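PDB 4PNE: methyltransferase-like protein from Saccharopolyspora spinosa, which catalyses a [4+2] cycloaddition in spinosyn biosynthesis, on a scaffold resembling S-adenosylmethionine-dependent methyltransferases that holds S-adenosyl-L-homocysteine. Local coordinates for residues L154-Q168 and E182-T196. Sequence-based numbering, arbitrary orientation.
With SAH (S-adenosyl-L-homocysteine), chain C.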
loop_
_atom_site.group_PDB
_atom_site.type_symbol
_atom_site.label_atom_id
_atom_site.label_comp_id
_atom_site.label_asym_id
_atom_site.label_seq_id
_atom_site.Cartn_x
_atom_site.Cartn_y
_atom_site.Cartn_z
ATOM N N LEU A 154 -8.197 -7.137 13.707
ATOM C CA LEU A 154 -8.964 -7.739 12.638
ATOM C C LEU A 154 -10.117 -8.549 13.198
ATOM O O LEU A 154 -9.918 -9.302 14.151
ATOM C CB LEU A 154 -8.063 -8.637 11.796
ATOM C CG LEU A 154 -6.934 -7.932 11.047
ATOM C CD1 LEU A 154 -6.088 -9.007 10.344
ATOM C CD2 LEU A 154 -7.460 -6.936 10.052
ATOM N N PRO A 155 -11.308 -8.430 12.579
ATOM C CA PRO A 155 -12.480 -9.158 13.101
ATOM C C PRO A 155 -12.491 -10.642 12.724
ATOM O O PRO A 155 -13.347 -11.394 13.192
ATOM C CB PRO A 155 -13.646 -8.427 12.444
ATOM C CG PRO A 155 -13.091 -7.945 11.147
ATOM C CD PRO A 155 -11.680 -7.520 11.478
ATOM N N TYR A 156 -11.522 -11.072 11.930
ATOM C CA TYR A 156 -11.572 -12.376 11.307
ATOM C C TYR A 156 -11.046 -13.455 12.235
ATOM O O TYR A 156 -10.201 -13.182 13.092
ATOM C CB TYR A 156 -10.763 -12.349 10.008
ATOM C CG TYR A 156 -11.105 -11.145 9.185
ATOM C CD1 TYR A 156 -12.352 -11.025 8.624
ATOM C CD2 TYR A 156 -10.184 -10.123 8.998
ATOM C CE1 TYR A 156 -12.696 -9.899 7.891
ATOM C CE2 TYR A 156 -10.502 -9.008 8.274
ATOM C CZ TYR A 156 -11.761 -8.898 7.717
ATOM O OH TYR A 156 -12.091 -7.788 6.992
ATOM N N PRO A 157 -11.536 -14.685 12.072
ATOM C CA PRO A 157 -11.009 -15.796 12.864
ATOM C C PRO A 157 -9.576 -16.126 12.489
ATOM O O PRO A 157 -9.114 -15.774 11.383
ATOM C CB PRO A 157 -11.955 -16.955 12.523
ATOM C CG PRO A 157 -12.653 -16.575 11.279
ATOM C CD PRO A 157 -12.568 -15.104 11.107
ATOM N N ASP A 158 -8.862 -16.778 13.405
ATOM C CA ASP A 158 -7.559 -17.336 13.075
ATOM C C ASP A 158 -7.644 -18.179 11.819
ATOM O O ASP A 158 -8.649 -18.855 11.606
ATOM C CB ASP A 158 -7.013 -18.243 14.166
ATOM C CG ASP A 158 -6.808 -17.547 15.495
ATOM O OD1 ASP A 158 -7.211 -16.379 15.682
ATOM O OD2 ASP A 158 -6.246 -18.232 16.378
ATOM N N ASN A 159 -6.583 -18.180 11.010
ATOM C CA ASN A 159 -6.460 -19.134 9.901
ATOM C C ASN A 159 -7.625 -19.032 8.910
ATOM O O ASN A 159 -8.219 -20.036 8.532
ATOM C CB ASN A 159 -6.363 -20.575 10.453
ATOM C CG ASN A 159 -5.305 -20.718 11.539
ATOM O OD1 ASN A 159 -4.139 -20.424 11.328
ATOM N ND2 ASN A 159 -5.723 -21.185 12.717
ATOM N N ALA A 160 -7.933 -17.801 8.495
ATOM C CA ALA A 160 -9.036 -17.488 7.572
ATOM C C ALA A 160 -8.603 -17.256 6.125
ATOM O O ALA A 160 -9.381 -17.483 5.196
ATOM C CB ALA A 160 -9.761 -16.270 8.057
ATOM N N PHE A 161 -7.377 -16.776 5.922
ATOM C CA PHE A 161 -6.953 -16.318 4.594
ATOM C C PHE A 161 -5.777 -17.102 4.042
ATOM O O PHE A 161 -4.836 -17.406 4.765
ATOM C CB PHE A 161 -6.561 -14.837 4.631
ATOM C CG PHE A 161 -7.690 -13.938 4.950
ATOM C CD1 PHE A 161 -8.506 -13.495 3.964
ATOM C CD2 PHE A 161 -7.907 -13.536 6.236
ATOM C CE1 PHE A 161 -9.553 -12.669 4.241
ATOM C CE2 PHE A 161 -8.973 -12.711 6.549
ATOM C CZ PHE A 161 -9.795 -12.275 5.551
ATOM N N ASP A 162 -5.796 -17.386 2.744
ATOM C CA ASP A 162 -4.690 -18.035 2.068
ATOM C C ASP A 162 -3.517 -17.085 1.807
ATOM O O ASP A 162 -2.368 -17.513 1.699
ATOM C CB ASP A 162 -5.150 -18.621 0.730
ATOM C CG ASP A 162 -6.282 -19.628 0.891
ATOM O OD1 ASP A 162 -6.010 -20.764 1.321
ATOM O OD2 ASP A 162 -7.460 -19.310 0.617
ATOM N N ALA A 163 -3.815 -15.797 1.684
ATOM C CA ALA A 163 -2.813 -14.810 1.344
ATOM C C ALA A 163 -3.240 -13.448 1.816
ATOM O O ALA A 163 -4.411 -13.225 2.171
ATOM C CB ALA A 163 -2.572 -14.779 -0.142
ATOM N N ALA A 164 -2.282 -12.537 1.796
ATOM C CA ALA A 164 -2.510 -11.159 2.136
ATOM C C ALA A 164 -1.579 -10.245 1.378
ATOM O O ALA A 164 -0.473 -10.646 1.033
ATOM C CB ALA A 164 -2.309 -10.968 3.615
ATOM N N TRP A 165 -2.015 -9.006 1.171
ATOM C CA TRP A 165 -1.183 -7.911 0.686
ATOM C C TRP A 165 -1.061 -6.820 1.764
ATOM O O TRP A 165 -2.022 -6.517 2.447
ATOM C CB TRP A 165 -1.763 -7.254 -0.547
ATOM C CG TRP A 165 -1.939 -8.089 -1.720
ATOM C CD1 TRP A 165 -1.282 -9.253 -2.005
ATOM C CD2 TRP A 165 -2.861 -7.871 -2.790
ATOM N NE1 TRP A 165 -1.703 -9.740 -3.217
ATOM C CE2 TRP A 165 -2.675 -8.908 -3.713
ATOM C CE3 TRP A 165 -3.796 -6.863 -3.081
ATOM C CZ2 TRP A 165 -3.426 -9.010 -4.872
ATOM C CZ3 TRP A 165 -4.515 -6.948 -4.244
ATOM C CH2 TRP A 165 -4.334 -8.002 -5.129
ATOM N N ALA A 166 0.090 -6.147 1.823
ATOM C CA ALA A 166 0.180 -4.851 2.484
ATOM C C ALA A 166 1.055 -4.003 1.586
ATOM O O ALA A 166 2.275 -3.974 1.751
ATOM C CB ALA A 166 0.741 -4.946 3.893
ATOM N N MET A 167 0.413 -3.388 0.594
ATOM C CA MET A 167 1.077 -2.534 -0.372
ATOM C C MET A 167 1.016 -1.115 0.124
ATOM O O MET A 167 -0.019 -0.478 0.015
ATOM C CB MET A 167 0.437 -2.694 -1.746
ATOM C CG MET A 167 0.835 -3.946 -2.493
ATOM S SD MET A 167 0.331 -3.944 -4.256
ATOM C CE MET A 167 -1.292 -4.607 -3.989
ATOM N N GLN A 168 2.126 -0.702 0.749
ATOM C CA GLN A 168 2.344 0.612 1.349
ATOM C C GLN A 168 1.296 0.984 2.405
ATOM O O GLN A 168 0.779 2.106 2.448
ATOM C CB GLN A 168 2.441 1.696 0.273
ATOM C CG GLN A 168 3.743 1.695 -0.437
ATOM C CD GLN A 168 3.791 2.713 -1.565
ATOM O OE1 GLN A 168 4.071 2.359 -2.708
ATOM N NE2 GLN A 168 3.439 3.951 -1.266
ATOM N N GLU A 182 -1.419 -9.512 13.664
ATOM C CA GLU A 182 -2.795 -9.825 13.300
ATOM C C GLU A 182 -2.867 -10.512 11.942
ATOM O O GLU A 182 -3.635 -11.467 11.733
ATOM C CB GLU A 182 -3.624 -8.547 13.278
ATOM C CG GLU A 182 -4.142 -8.148 14.637
ATOM C CD GLU A 182 -5.166 -9.144 15.170
ATOM O OE1 GLU A 182 -4.780 -10.139 15.846
ATOM O OE2 GLU A 182 -6.367 -8.944 14.870
ATOM N N ILE A 183 -2.068 -10.021 11.007
ATOM C CA ILE A 183 -2.031 -10.649 9.694
ATOM C C ILE A 183 -1.566 -12.099 9.833
ATOM O O ILE A 183 -2.140 -13.013 9.214
ATOM C CB ILE A 183 -1.127 -9.877 8.682
ATOM C CG1 ILE A 183 -1.713 -8.505 8.392
ATOM C CG2 ILE A 183 -1.027 -10.651 7.382
ATOM C CD1 ILE A 183 -0.769 -7.559 7.721
ATOM N N LEU A 184 -0.529 -12.323 10.632
ATOM C CA LEU A 184 -0.047 -13.682 10.857
ATOM C C LEU A 184 -1.151 -14.543 11.445
ATOM O O LEU A 184 -1.318 -15.686 11.026
ATOM C CB LEU A 184 1.167 -13.676 11.779
ATOM C CG LEU A 184 1.846 -15.037 11.966
ATOM C CD1 LEU A 184 2.625 -15.414 10.743
ATOM C CD2 LEU A 184 2.796 -14.953 13.158
ATOM N N ARG A 185 -1.882 -13.991 12.408
ATOM C CA ARG A 185 -2.965 -14.714 13.064
ATOM C C ARG A 185 -4.029 -15.180 12.061
ATOM O O ARG A 185 -4.453 -16.352 12.086
ATOM C CB ARG A 185 -3.647 -13.847 14.131
ATOM C CG ARG A 185 -4.732 -14.588 14.949
ATOM C CD ARG A 185 -5.345 -13.727 16.046
ATOM N NE ARG A 185 -6.068 -12.574 15.500
ATOM C CZ ARG A 185 -7.252 -12.650 14.887
ATOM N NH1 ARG A 185 -7.862 -13.830 14.759
ATOM N NH2 ARG A 185 -7.837 -11.545 14.433
ATOM N N VAL A 186 -4.493 -14.275 11.200
ATOM C CA VAL A 186 -5.615 -14.610 10.314
ATOM C C VAL A 186 -5.182 -15.325 9.024
ATOM O O VAL A 186 -6.026 -15.854 8.325
ATOM C CB VAL A 186 -6.461 -13.355 9.947
ATOM C CG1 VAL A 186 -6.927 -12.633 11.192
ATOM C CG2 VAL A 186 -5.650 -12.400 9.066
ATOM N N LEU A 187 -3.887 -15.373 8.709
ATOM C CA LEU A 187 -3.412 -16.244 7.642
ATOM C C LEU A 187 -3.512 -17.693 8.082
ATOM O O LEU A 187 -3.308 -17.989 9.260
ATOM C CB LEU A 187 -1.959 -15.954 7.267
ATOM C CG LEU A 187 -1.697 -14.736 6.398
ATOM C CD1 LEU A 187 -0.226 -14.458 6.358
ATOM C CD2 LEU A 187 -2.198 -14.977 4.999
ATOM N N LYS A 188 -3.788 -18.562 7.120
ATOM C CA LYS A 188 -3.716 -20.007 7.320
ATOM C C LYS A 188 -2.260 -20.412 7.391
ATOM O O LYS A 188 -1.393 -19.708 6.890
ATOM C CB LYS A 188 -4.448 -20.718 6.174
ATOM C CG LYS A 188 -5.918 -20.430 6.150
ATOM C CD LYS A 188 -6.587 -20.933 4.880
ATOM C CE LYS A 188 -8.057 -20.594 4.872
ATOM N NZ LYS A 188 -8.651 -20.851 3.528
ATOM N N PRO A 189 -1.967 -21.568 8.011
ATOM C CA PRO A 189 -0.583 -22.042 7.943
ATOM C C PRO A 189 -0.115 -22.185 6.508
ATOM O O PRO A 189 -0.850 -22.721 5.648
ATOM C CB PRO A 189 -0.639 -23.410 8.646
ATOM C CG PRO A 189 -1.832 -23.323 9.532
ATOM C CD PRO A 189 -2.833 -22.446 8.816
ATOM N N GLY A 190 1.085 -21.668 6.246
ATOM C CA GLY A 190 1.596 -21.623 4.893
ATOM C C GLY A 190 1.128 -20.424 4.078
ATOM O O GLY A 190 1.598 -20.238 2.975
ATOM N N GLY A 191 0.182 -19.650 4.603
ATOM C CA GLY A 191 -0.331 -18.478 3.913
ATOM C C GLY A 191 0.746 -17.442 3.643
ATOM O O GLY A 191 1.598 -17.189 4.487
ATOM N N ILE A 192 0.632 -16.798 2.489
ATOM C CA ILE A 192 1.624 -15.865 1.999
ATOM C C ILE A 192 1.250 -14.400 2.175
ATOM O O ILE A 192 0.121 -14.014 1.876
ATOM C CB ILE A 192 1.857 -16.087 0.516
ATOM C CG1 ILE A 192 2.106 -17.559 0.214
ATOM C CG2 ILE A 192 3.007 -15.206 0.037
ATOM C CD1 ILE A 192 3.430 -18.074 0.688
ATOM N N LEU A 193 2.191 -13.599 2.673
ATOM C CA LEU A 193 2.025 -12.149 2.772
ATOM C C LEU A 193 2.977 -11.456 1.829
ATOM O O LEU A 193 4.180 -11.703 1.876
ATOM C CB LEU A 193 2.283 -11.644 4.195
ATOM C CG LEU A 193 2.416 -10.131 4.421
ATOM C CD1 LEU A 193 1.098 -9.401 4.137
ATOM C CD2 LEU A 193 2.925 -9.851 5.857
ATOM N N GLY A 194 2.454 -10.579 0.991
ATOM C CA GLY A 194 3.289 -9.742 0.158
ATOM C C GLY A 194 3.225 -8.320 0.638
ATOM O O GLY A 194 2.130 -7.778 0.757
ATOM N N VAL A 195 4.384 -7.735 0.907
ATOM C CA VAL A 195 4.525 -6.379 1.404
ATOM C C VAL A 195 5.325 -5.507 0.459
ATOM O O VAL A 195 6.395 -5.912 -0.000
ATOM C CB VAL A 195 5.241 -6.365 2.774
ATOM C CG1 VAL A 195 5.550 -4.948 3.297
ATOM C CG2 VAL A 195 4.498 -7.234 3.803
ATOM N N THR A 196 4.832 -4.301 0.171
ATOM C CA THR A 196 5.679 -3.314 -0.472
ATOM C C THR A 196 5.730 -2.076 0.359
ATOM O O THR A 196 4.784 -1.729 1.094
ATOM C CB THR A 196 5.258 -2.989 -1.899
ATOM O OG1 THR A 196 4.046 -2.230 -1.911
ATOM C CG2 THR A 196 5.069 -4.254 -2.720
HETATM N N SAH C . -2.750 -0.779 -1.014
HETATM C CA SAH C . -3.390 0.363 -1.674
HETATM C CB SAH C . -3.374 1.652 -0.856
HETATM C CG SAH C . -2.092 2.058 -0.173
HETATM S SD SAH C . -2.255 3.688 0.572
HETATM C C SAH C . -2.741 0.589 -3.012
HETATM O O SAH C . -3.302 1.282 -3.842
HETATM O OXT SAH C . -1.694 -0.003 -3.286
HETATM C "C5'" SAH C . -2.345 3.149 2.299
HETATM C "C4'" SAH C . -3.654 2.465 2.664
HETATM O "O4'" SAH C . -3.542 1.882 3.956
HETATM C "C3'" SAH C . -4.847 3.401 2.742
HETATM O "O3'" SAH C . -5.899 2.748 2.055
HETATM C "C2'" SAH C . -5.116 3.527 4.233
HETATM O "O2'" SAH C . -6.450 3.851 4.624
HETATM C "C1'" SAH C . -4.690 2.143 4.720
HETATM N N9 SAH C . -4.433 2.105 6.172
HETATM C C8 SAH C . -3.682 2.919 6.956
HETATM N N7 SAH C . -3.777 2.524 8.245
HETATM C C5 SAH C . -4.606 1.463 8.286
HETATM C C6 SAH C . -5.077 0.677 9.317
HETATM N N6 SAH C . -4.706 0.881 10.572
HETATM N N1 SAH C . -5.902 -0.352 9.036
HETATM C C2 SAH C . -6.303 -0.616 7.742
HETATM N N3 SAH C . -5.882 0.185 6.720
HETATM C C4 SAH C . -5.020 1.190 6.993
#
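Tyr156 O is gripped end-on by both terminal nitrogens of Arg185, NH1 at 2.9 Å and NH2 at 3.2 Å, and it lies in the guanidinium plane. Arg185 NH1 also meets Asp158 OD1 at 2.8 Å in a salt bridge, the carboxylate turned 51° from the guanidinium plane. Side-on, NE and NH2 each take one oxygen of Glu182, one helical turn earlier. A bend at chi3 (64°) lays the Arg185 guanidinium beside Val186, whose CG1 rests against one of its faces toward the rim. Glu182 OE2 spends its anti lone pair on Leu154 N, 2.8 Å away, so the network ties the irregular chain before the strand to the helix end.

Val186 O accepts two backbone donors, Ala160 N at 2.7 Å and Phe161 N at 2.9 Å. Next to these bonds Val186 CG2 packs on Leu154 CD1 and Phe161 CD2, and Val186 CB lies in plane at the edge of the Phe161 ring, whose CZ lies over one face of Tyr156.

From Ala163 to Met167 the chain pairs in parallel with 191-196, the axes 12° apart. Ala164 CB meets Leu193 CD1 at 3.8 Å and Ile183 CG2 of the returning helix. At the far end Met167 O accepts the amino N of S-adenosyl-L-homocysteine at 2.9 Å, while Thr196 OG1 and Gln168 OE1 both bond to Tyr292. This is the centre of the Rossmann-like methyltransferase sheet: a beta-alpha-beta crossover through helix 176-186, with strand 161-167 between 95-99 and 191-200, and antiparallel strand 290-298 beyond.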